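Local coordinates for aminoglycoside phosphotransferase (Streptomyces rimosus, PDB 6FUC), which probably phosphorylates the 3''-hydroxyl of streptomycin at the expense of ATP, thereby conferring resistance to this aminoglycoside antibiotic, at residues A[45-50]-A[80-84]; A[90-96]-A[192-197]; A[103-107]-A[233-239]. Numbering follows the deposited sequence.

Contact 1: A[45-50]-A[80-84]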
loop_
_atom_site.group_PDB
_atom_site.type_symbol
_atom_site.label_atom_id
_atom_site.label_comp_id
_atom_site.label_asym_id
_atom_site.label_seq_id
_atom_site.Cartn_x
_atom_site.Cartn_y
_atom_site.Cartn_z
ATOM N N VAL A 45 -11.193 3.550 -12.637
ATOM C CA VAL A 45 -11.393 4.828 -11.983
ATOM C C VAL A 45 -12.143 5.762 -12.902
ATOM O O VAL A 45 -12.094 5.635 -14.158
ATOM C CB VAL A 45 -10.037 5.491 -11.545
ATOM C CG1 VAL A 45 -9.262 4.564 -10.615
ATOM C CG2 VAL A 45 -9.210 5.966 -12.749
ATOM N N PRO A 46 -12.847 6.726 -12.315
ATOM C CA PRO A 46 -13.504 7.681 -13.162
ATOM C C PRO A 46 -12.544 8.684 -13.782
ATOM O O PRO A 46 -11.369 8.719 -13.476
ATOM C CB PRO A 46 -14.520 8.363 -12.227
ATOM C CG PRO A 46 -14.144 8.008 -10.871
ATOM C CD PRO A 46 -13.216 6.849 -10.898
ATOM N N ALA A 47 -13.064 9.502 -14.684
ATOM C CA ALA A 47 -12.251 10.407 -15.493
ATOM C C ALA A 47 -11.308 11.262 -14.648
ATOM O O ALA A 47 -10.137 11.414 -14.989
ATOM C CB ALA A 47 -13.155 11.287 -16.375
ATOM N N ASP A 48 -11.794 11.746 -13.503
ATOM C CA ASP A 48 -10.998 12.660 -12.694
ATOM C C ASP A 48 -9.846 12.002 -11.880
ATOM O O ASP A 48 -9.025 12.706 -11.281
ATOM C CB ASP A 48 -11.931 13.551 -11.840
ATOM C CG ASP A 48 -12.671 12.794 -10.756
ATOM O OD1 ASP A 48 -12.745 11.553 -10.792
ATOM O OD2 ASP A 48 -13.253 13.480 -9.854
ATOM N N GLN A 49 -9.769 10.665 -11.912
ATOM C CA GLN A 49 -8.752 9.907 -11.180
ATOM C C GLN A 49 -7.762 9.211 -12.132
ATOM O O GLN A 49 -6.960 8.425 -11.706
ATOM C CB GLN A 49 -9.418 8.849 -10.272
ATOM C CG GLN A 49 -10.125 9.430 -9.035
ATOM C CD GLN A 49 -10.982 8.430 -8.284
ATOM O OE1 GLN A 49 -10.573 7.283 -8.017
ATOM N NE2 GLN A 49 -12.172 8.872 -7.898
ATOM N N VAL A 50 -7.906 9.435 -13.448
ATOM C CA VAL A 50 -7.088 8.700 -14.413
ATOM C C VAL A 50 -5.617 8.955 -14.177
ATOM O O VAL A 50 -4.873 8.001 -14.349
ATOM C CB VAL A 50 -7.539 9.047 -15.853
ATOM C CG1 VAL A 50 -6.605 8.495 -16.934
ATOM C CG2 VAL A 50 -8.948 8.503 -16.081
ATOM N N ALA A 80 -14.265 7.866 -22.258
ATOM C CA ALA A 80 -14.880 9.037 -21.683
ATOM C C ALA A 80 -15.220 8.989 -20.190
ATOM O O ALA A 80 -15.200 10.026 -19.474
ATOM C CB ALA A 80 -16.115 9.359 -22.507
ATOM N N ALA A 81 -15.477 7.799 -19.713
ATOM C CA ALA A 81 -15.889 7.607 -18.358
ATOM C C ALA A 81 -14.741 7.188 -17.407
ATOM O O ALA A 81 -14.990 6.902 -16.235
ATOM C CB ALA A 81 -17.037 6.604 -18.343
ATOM N N GLY A 82 -13.507 7.087 -17.903
ATOM C CA GLY A 82 -12.345 6.869 -17.074
ATOM C C GLY A 82 -11.404 5.841 -17.676
ATOM O O GLY A 82 -11.240 5.785 -18.901
ATOM N N ALA A 83 -10.787 5.063 -16.834
ATOM C CA ALA A 83 -9.678 4.191 -17.272
ATOM C C ALA A 83 -9.716 2.894 -16.475
ATOM O O ALA A 83 -10.236 2.827 -15.338
ATOM C CB ALA A 83 -8.308 4.860 -17.129
ATOM N N GLY A 84 -9.146 1.870 -17.105
ATOM C CA GLY A 84 -8.961 0.552 -16.490
ATOM C C GLY A 84 -7.568 0.083 -16.662
ATOM O O GLY A 84 -6.983 0.155 -17.739
HETATM O O HOH W 1 -15.946 9.861 -14.713
#

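Contact 2: A[90-96]-A[192-197]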
loop_
_atom_site.group_PDB
_atom_site.type_symbol
_atom_site.label_atom_id
_atom_site.label_comp_id
_atom_site.label_asym_id
_atom_site.label_seq_id
_atom_site.Cartn_x
_atom_site.Cartn_y
_atom_site.Cartn_z
ATOM N N VAL A 90 -1.100 -11.859 -8.528
ATOM C CA VAL A 90 0.013 -12.398 -7.786
ATOM C C VAL A 90 -0.560 -13.535 -6.980
ATOM O O VAL A 90 -1.295 -13.310 -6.028
ATOM C CB VAL A 90 0.691 -11.340 -6.931
ATOM C CG1 VAL A 90 1.769 -12.002 -6.100
ATOM C CG2 VAL A 90 1.280 -10.237 -7.826
ATOM N N GLU A 91 -0.293 -14.770 -7.409
ATOM C CA GLU A 91 -0.929 -15.908 -6.779
ATOM C C GLU A 91 -0.458 -16.141 -5.363
ATOM O O GLU A 91 0.737 -16.028 -5.110
ATOM C CB GLU A 91 -0.748 -17.158 -7.597
ATOM C CG GLU A 91 -1.283 -17.070 -9.017
ATOM C CD GLU A 91 -2.796 -17.171 -9.162
ATOM O OE1 GLU A 91 -3.520 -17.598 -8.226
ATOM O OE2 GLU A 91 -3.271 -16.833 -10.273
ATOM N N GLY A 92 -1.392 -16.464 -4.498
ATOM C CA GLY A 92 -1.094 -16.785 -3.121
ATOM C C GLY A 92 -2.081 -16.209 -2.147
ATOM O O GLY A 92 -3.148 -15.751 -2.572
ATOM N N ILE A 93 -1.693 -16.194 -0.874
ATOM C CA ILE A 93 -2.655 -15.783 0.166
ATOM C C ILE A 93 -2.234 -14.394 0.647
ATOM O O ILE A 93 -1.064 -14.186 1.073
ATOM C CB ILE A 93 -2.715 -16.740 1.378
ATOM C CG1 ILE A 93 -3.616 -16.195 2.499
ATOM C CG2 ILE A 93 -1.375 -17.164 1.859
ATOM C CD1 ILE A 93 -4.323 -17.295 3.276
ATOM N N PRO A 94 -3.136 -13.410 0.614
ATOM C CA PRO A 94 -2.788 -12.103 1.200
ATOM C C PRO A 94 -2.446 -12.278 2.671
ATOM O O PRO A 94 -3.098 -13.009 3.395
ATOM C CB PRO A 94 -4.041 -11.259 0.975
ATOM C CG PRO A 94 -4.764 -11.951 -0.103
ATOM C CD PRO A 94 -4.507 -13.395 0.061
ATOM N N ALA A 95 -1.420 -11.558 3.129
ATOM C CA ALA A 95 -0.904 -11.791 4.461
ATOM C C ALA A 95 -1.872 -11.414 5.573
ATOM O O ALA A 95 -1.750 -11.971 6.682
ATOM C CB ALA A 95 0.405 -11.083 4.635
ATOM N N ASP A 96 -2.873 -10.596 5.307
ATOM C CA ASP A 96 -3.856 -10.333 6.332
ATOM C C ASP A 96 -4.767 -11.503 6.603
ATOM O O ASP A 96 -5.420 -11.531 7.651
ATOM C CB ASP A 96 -4.663 -9.088 6.038
ATOM C CG ASP A 96 -5.592 -9.260 4.852
ATOM O OD1 ASP A 96 -5.116 -9.744 3.783
ATOM O OD2 ASP A 96 -6.786 -8.857 4.951
ATOM N N LEU A 192 -0.607 -5.404 5.573
ATOM C CA LEU A 192 -0.604 -6.850 5.281
ATOM C C LEU A 192 -1.374 -7.305 4.047
ATOM O O LEU A 192 -0.912 -8.215 3.376
ATOM C CB LEU A 192 -1.100 -7.663 6.482
ATOM C CG LEU A 192 -0.200 -7.738 7.688
ATOM C CD1 LEU A 192 -0.842 -8.654 8.711
ATOM C CD2 LEU A 192 1.202 -8.235 7.346
ATOM N N PRO A 193 -2.523 -6.687 3.704
ATOM C CA PRO A 193 -3.226 -7.140 2.525
ATOM C C PRO A 193 -2.394 -7.064 1.259
ATOM O O PRO A 193 -2.724 -7.738 0.274
ATOM C CB PRO A 193 -4.446 -6.193 2.427
ATOM C CG PRO A 193 -4.728 -5.883 3.885
ATOM C CD PRO A 193 -3.359 -5.732 4.480
ATOM N N ASN A 194 -1.401 -6.189 1.239
ATOM C CA ASN A 194 -0.633 -5.911 0.017
ATOM C C ASN A 194 0.604 -6.764 -0.131
ATOM O O ASN A 194 1.387 -6.575 -1.083
ATOM C CB ASN A 194 -0.394 -4.425 -0.132
ATOM C CG ASN A 194 -1.660 -3.672 -0.310
ATOM O OD1 ASN A 194 -2.653 -4.219 -0.828
ATOM N ND2 ASN A 194 -1.660 -2.385 0.008
ATOM N N ILE A 195 0.783 -7.720 0.771
ATOM C CA ILE A 195 1.912 -8.683 0.717
ATOM C C ILE A 195 1.252 -10.046 0.484
ATOM O O ILE A 195 0.476 -10.501 1.300
ATOM C CB ILE A 195 2.723 -8.676 2.015
ATOM C CG1 ILE A 195 3.219 -7.260 2.350
ATOM C CG2 ILE A 195 3.817 -9.688 1.913
ATOM C CD1 ILE A 195 3.843 -7.173 3.680
ATOM N N ILE A 196 1.582 -10.678 -0.638
ATOM C CA ILE A 196 1.005 -11.980 -0.985
ATOM C C ILE A 196 2.028 -13.041 -0.599
ATOM O O ILE A 196 3.205 -12.943 -0.984
ATOM C CB ILE A 196 0.655 -12.075 -2.455
ATOM C CG1 ILE A 196 -0.242 -10.911 -2.886
ATOM C CG2 ILE A 196 -0.045 -13.414 -2.728
ATOM C CD1 ILE A 196 -1.523 -10.691 -2.105
ATOM N N LEU A 197 1.572 -14.061 0.100
ATOM C CA LEU A 197 2.429 -15.157 0.581
ATOM C C LEU A 197 2.197 -16.408 -0.250
ATOM O O LEU A 197 1.078 -16.739 -0.643
ATOM C CB LEU A 197 2.103 -15.488 2.042
ATOM C CG LEU A 197 2.197 -14.305 2.998
ATOM C CD1 LEU A 197 1.813 -14.730 4.406
ATOM C CD2 LEU A 197 3.534 -13.644 2.990
#

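Contact 3: A[103-107]-A[233-239]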
loop_
_atom_site.group_PDB
_atom_site.type_symbol
_atom_site.label_atom_id
_atom_site.label_comp_id
_atom_site.label_asym_id
_atom_site.label_seq_id
_atom_site.Cartn_x
_atom_site.Cartn_y
_atom_site.Cartn_z
ATOM N N LEU A 103 1.672 -16.201 9.749
ATOM C CA LEU A 103 2.387 -14.912 9.628
ATOM C C LEU A 103 3.698 -15.003 10.269
ATOM O O LEU A 103 4.704 -14.429 9.793
ATOM C CB LEU A 103 1.518 -13.764 10.193
ATOM C CG LEU A 103 2.030 -12.369 9.917
ATOM C CD1 LEU A 103 2.068 -12.073 8.411
ATOM C CD2 LEU A 103 1.206 -11.310 10.613
ATOM N N ARG A 104 3.772 -15.714 11.422
ATOM C CA ARG A 104 5.050 -15.940 11.971
ATOM C C ARG A 104 6.003 -16.690 11.084
ATOM O O ARG A 104 7.173 -16.353 10.936
ATOM C CB ARG A 104 4.911 -16.674 13.343
ATOM C CG ARG A 104 6.193 -17.041 13.997
ATOM C CD ARG A 104 6.931 -15.832 14.390
ATOM N NE ARG A 104 8.154 -16.129 15.117
ATOM C CZ ARG A 104 8.217 -16.387 16.383
ATOM N NH1 ARG A 104 7.146 -16.398 17.163
ATOM N NH2 ARG A 104 9.401 -16.547 16.969
ATOM N N ALA A 105 5.511 -17.699 10.365
ATOM C CA ALA A 105 6.365 -18.390 9.406
ATOM C C ALA A 105 6.888 -17.452 8.293
ATOM O O ALA A 105 7.934 -17.704 7.739
ATOM C CB ALA A 105 5.617 -19.561 8.720
ATOM N N ALA A 106 6.099 -16.484 7.920
ATOM C CA ALA A 106 6.433 -15.542 6.858
ATOM C C ALA A 106 7.188 -14.312 7.363
ATOM O O ALA A 106 7.579 -13.469 6.557
ATOM C CB ALA A 106 5.165 -15.087 6.184
ATOM N N TRP A 107 7.408 -14.183 8.679
ATOM C CA TRP A 107 7.854 -12.906 9.236
ATOM C C TRP A 107 9.267 -12.524 8.772
ATOM O O TRP A 107 9.512 -11.424 8.234
ATOM C CB TRP A 107 7.735 -12.950 10.727
ATOM C CG TRP A 107 7.816 -11.619 11.478
ATOM C CD1 TRP A 107 8.666 -11.330 12.491
ATOM C CD2 TRP A 107 6.966 -10.502 11.331
ATOM N NE1 TRP A 107 8.399 -10.093 12.986
ATOM C CE2 TRP A 107 7.369 -9.539 12.296
ATOM C CE3 TRP A 107 5.935 -10.186 10.475
ATOM C CZ2 TRP A 107 6.765 -8.317 12.430
ATOM C CZ3 TRP A 107 5.310 -8.930 10.603
ATOM C CH2 TRP A 107 5.748 -8.008 11.589
ATOM N N TRP A 233 -1.223 -10.649 15.735
ATOM C CA TRP A 233 -0.654 -11.242 16.941
ATOM C C TRP A 233 -1.700 -11.290 18.075
ATOM O O TRP A 233 -1.611 -12.182 18.952
ATOM C CB TRP A 233 0.499 -10.443 17.388
ATOM C CG TRP A 233 1.571 -10.096 16.358
ATOM C CD1 TRP A 233 2.196 -8.850 16.227
ATOM C CD2 TRP A 233 2.102 -10.916 15.320
ATOM N NE1 TRP A 233 3.145 -8.924 15.234
ATOM C CE2 TRP A 233 3.071 -10.141 14.614
ATOM C CE3 TRP A 233 1.845 -12.206 14.893
ATOM C CZ2 TRP A 233 3.817 -10.645 13.578
ATOM C CZ3 TRP A 233 2.599 -12.707 13.843
ATOM C CH2 TRP A 233 3.586 -11.930 13.203
ATOM N N GLY A 234 -2.679 -10.420 18.104
ATOM C CA GLY A 234 -3.819 -10.589 19.088
ATOM C C GLY A 234 -3.417 -10.685 20.538
ATOM O O GLY A 234 -2.599 -9.866 20.972
ATOM N N ASP A 235 -3.969 -11.687 21.253
ATOM C CA ASP A 235 -3.717 -11.904 22.719
ATOM C C ASP A 235 -2.333 -12.487 23.035
ATOM O O ASP A 235 -1.972 -12.626 24.227
ATOM C CB ASP A 235 -4.748 -12.898 23.400
ATOM C CG ASP A 235 -6.145 -12.395 23.480
ATOM O OD1 ASP A 235 -6.327 -11.176 23.501
ATOM O OD2 ASP A 235 -7.073 -13.260 23.564
ATOM N N ASP A 236 -1.518 -12.800 22.030
ATOM C CA ASP A 236 -0.218 -13.381 22.269
ATOM C C ASP A 236 0.774 -12.293 22.685
ATOM O O ASP A 236 1.524 -11.766 21.862
ATOM C CB ASP A 236 0.278 -14.090 21.007
ATOM C CG ASP A 236 1.599 -14.799 21.161
ATOM O OD1 ASP A 236 2.296 -14.670 22.218
ATOM O OD2 ASP A 236 1.968 -15.542 20.220
ATOM N N GLU A 237 0.727 -11.924 23.937
ATOM C CA GLU A 237 1.453 -10.767 24.438
ATOM C C GLU A 237 2.977 -10.976 24.394
ATOM O O GLU A 237 3.710 -10.040 24.117
ATOM C CB GLU A 237 1.030 -10.477 25.912
ATOM N N ARG A 238 3.462 -12.192 24.666
ATOM C CA ARG A 238 4.912 -12.417 24.603
ATOM C C ARG A 238 5.486 -12.147 23.200
ATOM O O ARG A 238 6.463 -11.470 23.015
ATOM C CB ARG A 238 5.296 -13.812 25.052
ATOM C CG ARG A 238 4.928 -14.145 26.469
ATOM C CD ARG A 238 5.334 -15.503 26.882
ATOM N NE ARG A 238 6.747 -15.649 27.132
ATOM C CZ ARG A 238 7.344 -15.481 28.332
ATOM N NH1 ARG A 238 6.660 -15.059 29.377
ATOM N NH2 ARG A 238 8.626 -15.736 28.464
ATOM N N TRP A 239 4.801 -12.624 22.177
ATOM C CA TRP A 239 5.204 -12.371 20.796
ATOM C C TRP A 239 4.909 -10.948 20.376
ATOM O O TRP A 239 5.815 -10.324 19.778
ATOM C CB TRP A 239 4.598 -13.397 19.849
ATOM C CG TRP A 239 4.963 -13.105 18.432
ATOM C CD1 TRP A 239 4.122 -12.873 17.434
ATOM C CD2 TRP A 239 6.277 -13.077 17.849
ATOM N NE1 TRP A 239 4.768 -12.629 16.280
ATOM C CE2 TRP A 239 6.111 -12.772 16.484
ATOM C CE3 TRP A 239 7.577 -13.200 18.361
ATOM C CZ2 TRP A 239 7.192 -12.592 15.621
ATOM C CZ3 TRP A 239 8.617 -13.112 17.530
ATOM C CH2 TRP A 239 8.436 -12.783 16.157
#

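Contact 1: A[45-50]-A[80-84]
In the N-terminal lobe of this kinase-like fold, the five-stranded antiparallel sheet hands the chain over to helix 50-63 through residues 45-50, and the tight hairpin between strands 73-79 and 82-88 packs against that exit. At the hairpin tip, Ala-80 makes only a peripheral touch, its O lying 3.9 Å from Ala-47 CB. The carbonyl of Ala-81 is more engaged: Pro-46 CA offers a CA-H...O contact to Ala-81 O at 3.5 Å, and water 1 accepts from Ala-47 N at 2.9 Å while donating a weak, 3.5 Å bond to Ala-81 O. Gly-82 follows with its CA 3.2 Å from Val-45 O in a second CA-H...O contact. At its phi/psi of 137/-145° a beta carbon would jam against the carbonyl O of Ala-81, and it would point toward 45-50, into Val-45 O and Pro-46 CA. Regular pairing begins at Ala-83, which forms an antiparallel hydrogen-bonded pair with Val-45 of strand 40-45; Val-45 N to Ala-83 O and Ala-83 N to Val-45 O are each 3.0 Å. On the sheet face bearing this pair, Leu-53 of helix 50-63 touches both side chains. Gly-84, bonded through its backbone to Arg-77 of strand 73-79, carries the strand onward from Ala-83, whose CB rests 3.8 Å from Val-50 CG2.

Contact 2: A[90-96]-A[192-197]
Two short antiparallel strands run side by side, Ile-93 facing Leu-197 as a hydrogen-bonded pair and Pro-94 facing Ile-196 as a non-hydrogen-bonded one. Ile-93 N to Leu-197 O and Leu-197 N to Ile-93 O both measure 2.8 Å, and Ala-95 N extends the ladder to Ile-195 O at 2.8 Å. Gly-92 CA comes within 3.3 Å of Leu-197 O, where a beta carbon would clash. One face carries Pro-94 and Ile-196, joined by Pro-94 CG and Ile-196 CD1 at 4.0 Å; Val-90 CG1 reaches Ile-196 CB at 3.8 Å. On the other face, which carries Ile-93 and Leu-197, Ile-93 CG2 meets Leu-197 CB at 3.9 Å, while Ala-95 CB fits among Leu-192, Ile-195 and Leu-197. By family signature, segment 192-197 begins within the HGDxxxxN catalytic loop, whose last position is Asn-194, and continues into strand 195-197. The contact thus joins the interlobe linker to the hairpin 195-197/204-207 that follows this loop, and Val-90, Ile-196 and Ile-208 probably line the nucleotide cleft, as in related kinases.

Contact 3: A[103-107]-A[233-239]
A buried aromatic cluster of Trp-107, Trp-233 and Trp-239 ties helix 100-117 to the turn between helices 219-233 and 237-240 in the helical C-terminal lobe. Trp-233 directs its edge at the face of Trp-107 in a T-shaped pair, with six-membered-ring centroids 5.0 Å apart and planes at 85°. Trp-239 approaches the same indole in an offset edge-to-face pair, its six-membered ring and the five-membered ring of Trp-107 having centroids 5.4 Å apart and planes at 74°. Leu-103 CD2 adds a CH-pi contact, 4.0 Å from the centroid of the Trp-233 six-membered ring. At the solvent side, the guanidinium of Arg-104 lies flat on Trp-239, planes at 4°, with Arg-104 CZ 3.6 Å from the centroid of the Trp-239 six-membered ring: a cation-pi stack that shields the indole. The type II' turn from Trp-233 to Asp-236, with Gly-234 at positive phi, lets Trp-233 and Trp-239, from two successive helices, both face helix 100-117. Asp-236 then N-caps the next helix, its OD1 accepting from Trp-239 N at 3.2 Å. Helix 219-233 flanks the cluster through Ala-229, which touches Leu-103 and Trp-107, while helix 243-251 contributes Phe-247, edge-to-face with Trp-107, and Ala-243, whose O accepts from Trp-107 NE1.

Contact 1 lies in the N-terminal lobe of the kinase-like fold, contact 2 at the junction of the lobes and contact 3 in the helical C-terminal lobe. Contact 1 closes before the others open; strand 82-88 then leads towards strand 93-94 of contact 2, whose centre lies about 27 Å from that of contact 1. Contacts 2 and 3 alternate along the chain, with centres about 17 Å apart, and touch directly: Leu-197 CD1 is 3.8 Å from Ala-106 CB and Leu-192 CD1 is 3.9 Å from Leu-103 CD2. Helix 100-117 therefore joins the hairpin next to the probable nucleotide cleft to the tryptophan cluster. Contacts 1 and 3, about 41 Å apart between centres, lie on opposite sides of the chain's centre.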